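Local atomic coordinates of bile acid 7a-dehydratase, BaiE (Clostridium hiranonis DSM 13275, PDB entry 4L8P), a protein that probably catalyses the 7-alpha-dehydration of bile acids, a lyase reaction (EC 4.2.1.106), as a trimer of SnoaL-like, cystatin-like subunits. Residues N37-I42 with I109-E114; K96-M101 with D125-T130. One frame throughout, in Å; residues are numbered along the deposited sequence. Where two conformers were deposited one is given.

Contact 1 of 2, residues N37-I42 with I109-E114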
loop_
_atom_site.group_PDB
_atom_site.type_symbol
_atom_site.label_atom_id
_atom_site.label_comp_id
_atom_site.label_asym_id
_atom_site.label_seq_id
_atom_site.Cartn_x
_atom_site.Cartn_y
_atom_site.Cartn_z
ATOM N N ASN A 37 14.790 -8.787 7.609
ATOM C CA ASN A 37 15.445 -8.553 6.324
ATOM C C ASN A 37 14.786 -9.319 5.175
ATOM O O ASN A 37 14.596 -8.761 4.069
ATOM C CB ASN A 37 16.933 -8.939 6.369
ATOM C CG ASN A 37 17.791 -7.866 7.014
ATOM O OD1 ASN A 37 17.389 -6.708 7.104
ATOM N ND2 ASN A 37 18.987 -8.243 7.434
ATOM N N ASP A 38 14.459 -10.593 5.414
ATOM C CA ASP A 38 13.761 -11.410 4.401
ATOM C C ASP A 38 12.379 -10.833 4.050
ATOM O O ASP A 38 12.016 -10.737 2.872
ATOM C CB ASP A 38 13.645 -12.861 4.865
ATOM C CG ASP A 38 14.957 -13.614 4.796
ATOM O OD1 ASP A 38 15.832 -13.290 3.967
ATOM O OD2 ASP A 38 15.087 -14.561 5.584
ATOM N N ILE A 39 11.646 -10.387 5.065
ATOM C CA ILE A 39 10.328 -9.809 4.844
ATOM C C ILE A 39 10.469 -8.574 3.960
ATOM O O ILE A 39 9.708 -8.400 2.980
ATOM C CB ILE A 39 9.622 -9.490 6.164
ATOM C CG1 ILE A 39 9.175 -10.785 6.840
ATOM C CG2 ILE A 39 8.434 -8.523 5.950
ATOM C CD1 ILE A 39 8.676 -10.567 8.260
ATOM N N GLU A 40 11.408 -7.700 4.310
ATOM C CA GLU A 40 11.609 -6.492 3.503
ATOM C C GLU A 40 12.051 -6.813 2.071
ATOM O O GLU A 40 11.584 -6.171 1.141
ATOM C CB GLU A 40 12.598 -5.535 4.189
ATOM C CG GLU A 40 12.856 -4.246 3.433
ATOM C CD GLU A 40 11.618 -3.358 3.238
ATOM O OE1 GLU A 40 10.588 -3.517 3.930
ATOM O OE2 GLU A 40 11.692 -2.451 2.373
ATOM N N ALA A 41 12.949 -7.785 1.889
ATOM C CA ALA A 41 13.421 -8.206 0.565
ATOM C C ALA A 41 12.263 -8.721 -0.297
ATOM O O ALA A 41 12.150 -8.371 -1.472
ATOM C CB ALA A 41 14.453 -9.288 0.717
ATOM N N ILE A 42 11.371 -9.466 0.332
ATOM C CA ILE A 42 10.170 -9.995 -0.352
ATOM C C ILE A 42 9.208 -8.870 -0.761
ATOM O O ILE A 42 8.674 -8.850 -1.879
ATOM C CB ILE A 42 9.480 -11.121 0.457
ATOM C CG1 ILE A 42 10.378 -12.367 0.447
ATOM C CG2 ILE A 42 8.099 -11.424 -0.084
ATOM C CD1 ILE A 42 10.029 -13.385 1.518
ATOM N N ILE A 109 3.460 -11.197 4.981
ATOM C CA ILE A 109 4.594 -12.046 4.640
ATOM C C ILE A 109 4.973 -12.943 5.845
ATOM O O ILE A 109 5.301 -12.425 6.954
ATOM C CB ILE A 109 5.831 -11.236 4.197
ATOM C CG1 ILE A 109 5.497 -10.157 3.114
ATOM C CG2 ILE A 109 6.946 -12.184 3.749
ATOM C CD1 ILE A 109 4.814 -10.701 1.893
ATOM N N THR A 110 4.975 -14.257 5.611
ATOM C CA THR A 110 5.421 -15.249 6.552
ATOM C C THR A 110 6.664 -15.931 6.009
ATOM O O THR A 110 6.634 -16.553 4.923
ATOM C CB THR A 110 4.310 -16.288 6.799
ATOM O OG1 THR A 110 3.082 -15.611 7.162
ATOM C CG2 THR A 110 4.703 -17.213 7.920
ATOM N N ILE A 111 7.765 -15.823 6.747
ATOM C CA ILE A 111 8.966 -16.592 6.417
ATOM C C ILE A 111 8.782 -18.020 6.974
ATOM O O ILE A 111 8.641 -18.207 8.171
ATOM C CB ILE A 111 10.231 -15.930 6.963
ATOM C CG1 ILE A 111 10.283 -14.425 6.622
ATOM C CG2 ILE A 111 11.485 -16.658 6.456
ATOM C CD1 ILE A 111 10.233 -14.039 5.144
ATOM N N ASP A 112 8.771 -19.004 6.081
ATOM C CA ASP A 112 8.409 -20.383 6.415
ATOM C C ASP A 112 9.612 -21.242 6.755
ATOM O O ASP A 112 9.472 -22.214 7.479
ATOM C CB ASP A 112 7.662 -21.038 5.240
ATOM C CG ASP A 112 6.364 -20.371 4.940
ATOM O OD1 ASP A 112 5.649 -19.959 5.896
ATOM O OD2 ASP A 112 6.064 -20.214 3.737
ATOM N N SER A 113 10.775 -20.876 6.245
ATOM C CA SER A 113 12.022 -21.600 6.530
ATOM C C SER A 113 13.180 -20.655 6.216
ATOM O O SER A 113 12.967 -19.458 6.005
ATOM C CB SER A 113 12.087 -22.938 5.754
ATOM O OG SER A 113 12.442 -22.774 4.397
ATOM N N GLU A 114 14.397 -21.184 6.163
ATOM C CA GLU A 114 15.556 -20.376 5.786
ATOM C C GLU A 114 15.520 -19.918 4.336
ATOM O O GLU A 114 16.204 -18.969 3.978
ATOM C CB GLU A 114 16.863 -21.115 6.105
ATOM C CG GLU A 114 17.337 -22.187 5.121
ATOM C CD GLU A 114 16.617 -23.555 5.244
ATOM O OE1 GLU A 114 15.525 -23.658 5.852
ATOM O OE2 GLU A 114 17.181 -24.547 4.747
HETATM O O HOH W 1 16.868 -16.637 5.260
#

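Contact 2 of 2, residues K96-M101 with D125-T130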
loop_
_atom_site.group_PDB
_atom_site.type_symbol
_atom_site.label_atom_id
_atom_site.label_comp_id
_atom_site.label_asym_id
_atom_site.label_seq_id
_atom_site.Cartn_x
_atom_site.Cartn_y
_atom_site.Cartn_z
ATOM N N LYS A 96 1.165 -3.350 -26.064
ATOM C CA LYS A 96 1.333 -1.892 -25.925
ATOM C C LYS A 96 -0.006 -1.160 -25.833
ATOM O O LYS A 96 -0.093 -0.137 -25.156
ATOM C CB LYS A 96 2.153 -1.316 -27.087
ATOM C CG LYS A 96 3.615 -1.758 -27.086
ATOM C CD LYS A 96 4.470 -0.967 -26.103
ATOM C CE LYS A 96 5.215 0.167 -26.797
ATOM N NZ LYS A 96 6.020 0.980 -25.844
ATOM N N GLU A 97 -1.055 -1.700 -26.475
ATOM C CA GLU A 97 -2.383 -1.076 -26.471
ATOM C C GLU A 97 -3.113 -1.230 -25.155
ATOM O O GLU A 97 -4.207 -0.678 -25.024
ATOM C CB GLU A 97 -3.357 -1.678 -27.511
ATOM C CG GLU A 97 -2.858 -2.009 -28.884
ATOM C CD GLU A 97 -2.228 -3.378 -28.889
ATOM O OE1 GLU A 97 -2.930 -4.427 -28.966
ATOM O OE2 GLU A 97 -1.010 -3.356 -28.784
ATOM N N GLU A 98 -2.567 -2.015 -24.210
ATOM C CA GLU A 98 -3.189 -2.201 -22.908
ATOM C C GLU A 98 -2.401 -1.487 -21.807
ATOM O O GLU A 98 -1.289 -1.887 -21.487
ATOM C CB GLU A 98 -3.312 -3.693 -22.582
ATOM C CG GLU A 98 -3.975 -3.986 -21.237
ATOM C CD GLU A 98 -4.084 -5.456 -20.894
ATOM O OE1 GLU A 98 -3.963 -6.335 -21.783
ATOM O OE2 GLU A 98 -4.324 -5.730 -19.700
ATOM N N ILE A 99 -2.984 -0.432 -21.233
ATOM C CA ILE A 99 -2.452 0.192 -20.021
ATOM C C ILE A 99 -2.925 -0.680 -18.864
ATOM O O ILE A 99 -4.131 -0.946 -18.746
ATOM C CB ILE A 99 -3.012 1.623 -19.800
ATOM C CG1 ILE A 99 -2.646 2.553 -20.975
ATOM C CG2 ILE A 99 -2.580 2.196 -18.464
ATOM C CD1 ILE A 99 -3.423 3.865 -20.988
ATOM N N SER A 100 -1.999 -1.085 -17.993
ATOM C CA SER A 100 -2.350 -1.858 -16.791
ATOM C C SER A 100 -1.805 -1.190 -15.538
ATOM O O SER A 100 -0.753 -0.535 -15.555
ATOM C CB SER A 100 -1.834 -3.299 -16.869
ATOM O OG SER A 100 -0.419 -3.341 -16.913
HETATM N N MSE A 101 -2.546 -1.354 -14.450
HETATM C CA MSE A 101 -2.108 -0.935 -13.120
HETATM C C MSE A 101 -2.494 -2.026 -12.150
HETATM O O MSE A 101 -3.675 -2.197 -11.851
HETATM C CB MSE A 101 -2.703 0.439 -12.762
HETATM C CG MSE A 101 -1.930 1.593 -13.428
HETATM SE SE MSE A 101 -2.884 3.312 -13.331
HETATM C CE MSE A 101 -2.729 3.429 -11.365
ATOM N N ASP A 125 -6.635 -4.149 -9.609
ATOM C CA ASP A 125 -6.164 -4.050 -10.975
ATOM C C ASP A 125 -7.105 -3.178 -11.796
ATOM O O ASP A 125 -8.320 -3.222 -11.616
ATOM C CB ASP A 125 -5.999 -5.413 -11.633
ATOM C CG ASP A 125 -7.248 -6.233 -11.605
ATOM O OD1 ASP A 125 -7.704 -6.559 -10.501
ATOM O OD2 ASP A 125 -7.763 -6.591 -12.687
ATOM N N ASN A 126 -6.520 -2.333 -12.636
ATOM C CA ASN A 126 -7.252 -1.526 -13.599
ATOM C C ASN A 126 -6.549 -1.715 -14.951
ATOM O O ASN A 126 -5.314 -1.658 -15.040
ATOM C CB ASN A 126 -7.193 -0.041 -13.260
ATOM C CG ASN A 126 -7.855 0.335 -11.933
ATOM O OD1 ASN A 126 -8.584 -0.440 -11.281
ATOM N ND2 ASN A 126 -7.594 1.546 -11.521
ATOM N N LEU A 127 -7.337 -2.014 -15.977
ATOM C CA LEU A 127 -6.833 -2.231 -17.331
ATOM C C LEU A 127 -7.611 -1.320 -18.265
ATOM O O LEU A 127 -8.836 -1.195 -18.137
ATOM C CB LEU A 127 -6.987 -3.688 -17.769
ATOM C CG LEU A 127 -6.564 -4.805 -16.809
ATOM C CD1 LEU A 127 -6.935 -6.128 -17.471
ATOM C CD2 LEU A 127 -5.085 -4.743 -16.437
ATOM N N ILE A 128 -6.890 -0.679 -19.192
ATOM C CA ILE A 128 -7.486 0.184 -20.224
ATOM C C ILE A 128 -6.888 -0.172 -21.595
ATOM O O ILE A 128 -5.674 -0.169 -21.773
ATOM C CB ILE A 128 -7.220 1.682 -19.931
ATOM C CG1 ILE A 128 -7.861 2.088 -18.584
ATOM C CG2 ILE A 128 -7.705 2.568 -21.086
ATOM C CD1 ILE A 128 -7.403 3.422 -18.036
ATOM N N PHE A 129 -7.754 -0.491 -22.545
ATOM C CA PHE A 129 -7.337 -0.738 -23.925
ATOM C C PHE A 129 -7.532 0.554 -24.727
ATOM O O PHE A 129 -8.644 1.093 -24.793
ATOM C CB PHE A 129 -8.133 -1.909 -24.510
ATOM C CG PHE A 129 -7.779 -3.235 -23.900
ATOM C CD1 PHE A 129 -8.427 -3.687 -22.750
ATOM C CD2 PHE A 129 -6.766 -4.021 -24.461
ATOM C CE1 PHE A 129 -8.083 -4.902 -22.174
ATOM C CE2 PHE A 129 -6.424 -5.236 -23.895
ATOM C CZ PHE A 129 -7.085 -5.678 -22.757
ATOM N N THR A 130 -6.461 1.032 -25.367
ATOM C CA THR A 130 -6.490 2.344 -26.033
ATOM C C THR A 130 -6.682 2.252 -27.524
ATOM O O THR A 130 -7.050 3.249 -28.150
ATOM C CB THR A 130 -5.183 3.128 -25.786
ATOM O OG1 THR A 130 -4.071 2.367 -26.247
ATOM C CG2 THR A 130 -5.005 3.402 -24.299
HETATM O O HOH W 2 -1.640 2.029 -24.949
#

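Contact 1 of 2, residues N37-I42 with I109-E114
I111 reaches across to three residues of the long helix 22-55. Its CD1 lies 3.6 Å from CB of D38 and 3.7 Å from CD1 of I42, and its CG1 sits 3.8 Å from CG1 of I39. The gap between helix 37-42 and strand 109-111 is filled by aliphatic carbon. On I42, CG2, anti to its backbone N, packs on CD1 of I109 at 3.9 Å, while CD1 at the end of the other branch wedges between CD1 of I111 and CG2 of I109. I39 also touches both strand isoleucines; I39 and I109 pass alongside with their side chains running opposite ways, CG1 of I39 4.1 Å from CG2 of I109.

This is the helix-on-sheet packing of the cystatin-like fold, in which a long N-terminal helix lies against a curved antiparallel sheet. The axes of the two short segments approach to 8.7 Å at 134°, so the helix passes the strand on a diagonal, roughly midway between antiparallel and perpendicular, and the strand offers it alternate residues, I109 and I111. I42 and I111 also rest on A117 of the adjoining strand 116-129.

The polar part lies beyond the isoleucines. One water donates to OD2 of D38, 2.8 Å away, and to the backbone O of E114, 2.7 Å away, linking the helix to the turn after the strand. The other carboxylate oxygen of D38, OD1, accepts from NE1 of W156 and forms a salt bridge with NZ of K151. O of I109 is bonded by NE2 of Q44 of the third subunit.

Contact 2 of 2, residues K96-M101 with D125-T130
I99 and I128 exchange backbone bonds: N of I99 reaches O of I128 at 2.8 Å, and N of I128 returns to O of I99 with an N-H...O angle of 167°. M101 and N126 form the next hydrogen-bonded pair: N of M101 reaches O of N126 at 2.8 Å, and N of N126 returns to O of M101 at a longer 3.0 Å, tilted 19° from the carbonyl plane. Beyond the strand ends, O of E97 accepts from N of T130 at 2.8 Å. A water donates to O of K96 and OG1 of T130, closing the open end of this antiparallel hairpin. The backbones of L127 and F129, in non-hydrogen-bonded pairs, hydrogen-bond instead to I139 and to N136 and V137; O of E98 accepts from NZ of K56.

On the face of E98, S100, L127 and F129, the E98 chain is extended, CG anti to the backbone N (chi1 -179°), which lays CG over one face of the F129 ring in a CH-pi contact, 4.1 Å from the centroid. OG of S100 bonds to D54. OD1 of D125 forms a salt bridge with R165. On the other face, F167 of the second subunit covers I99, M101 and I128. Both E98 carboxylate oxygens lie on carbon here, OE1 3.3 Å from CZ of F129 and OE2 3.5 Å from CD1 of L127; direct hydrogen bonding between the strands is carried by backbone, and side chains add apolar and CH-pi packing.

From the N terminus the chain first runs through helix 22-55, which supplies 37-42, then reaches 96-101 at the start of strand 98-111. At the end of that strand, 109-114 comes back against the helix, and contact 1 closes a loop of 66 intervening residues. Strand 116-129 then returns antiparallel, and contact 2 closes the hairpin across 23 residues, mostly strand. The two loops cross, because 96-101 lies inside the first and 125-130 beyond it. Strand 98-111 serves both contacts, near its opposite ends, with centres 31 Å apart. Contact 1 fastens the helix to the sheet, whereas contact 2 joins two neighbouring strands within it; both reach the second subunit.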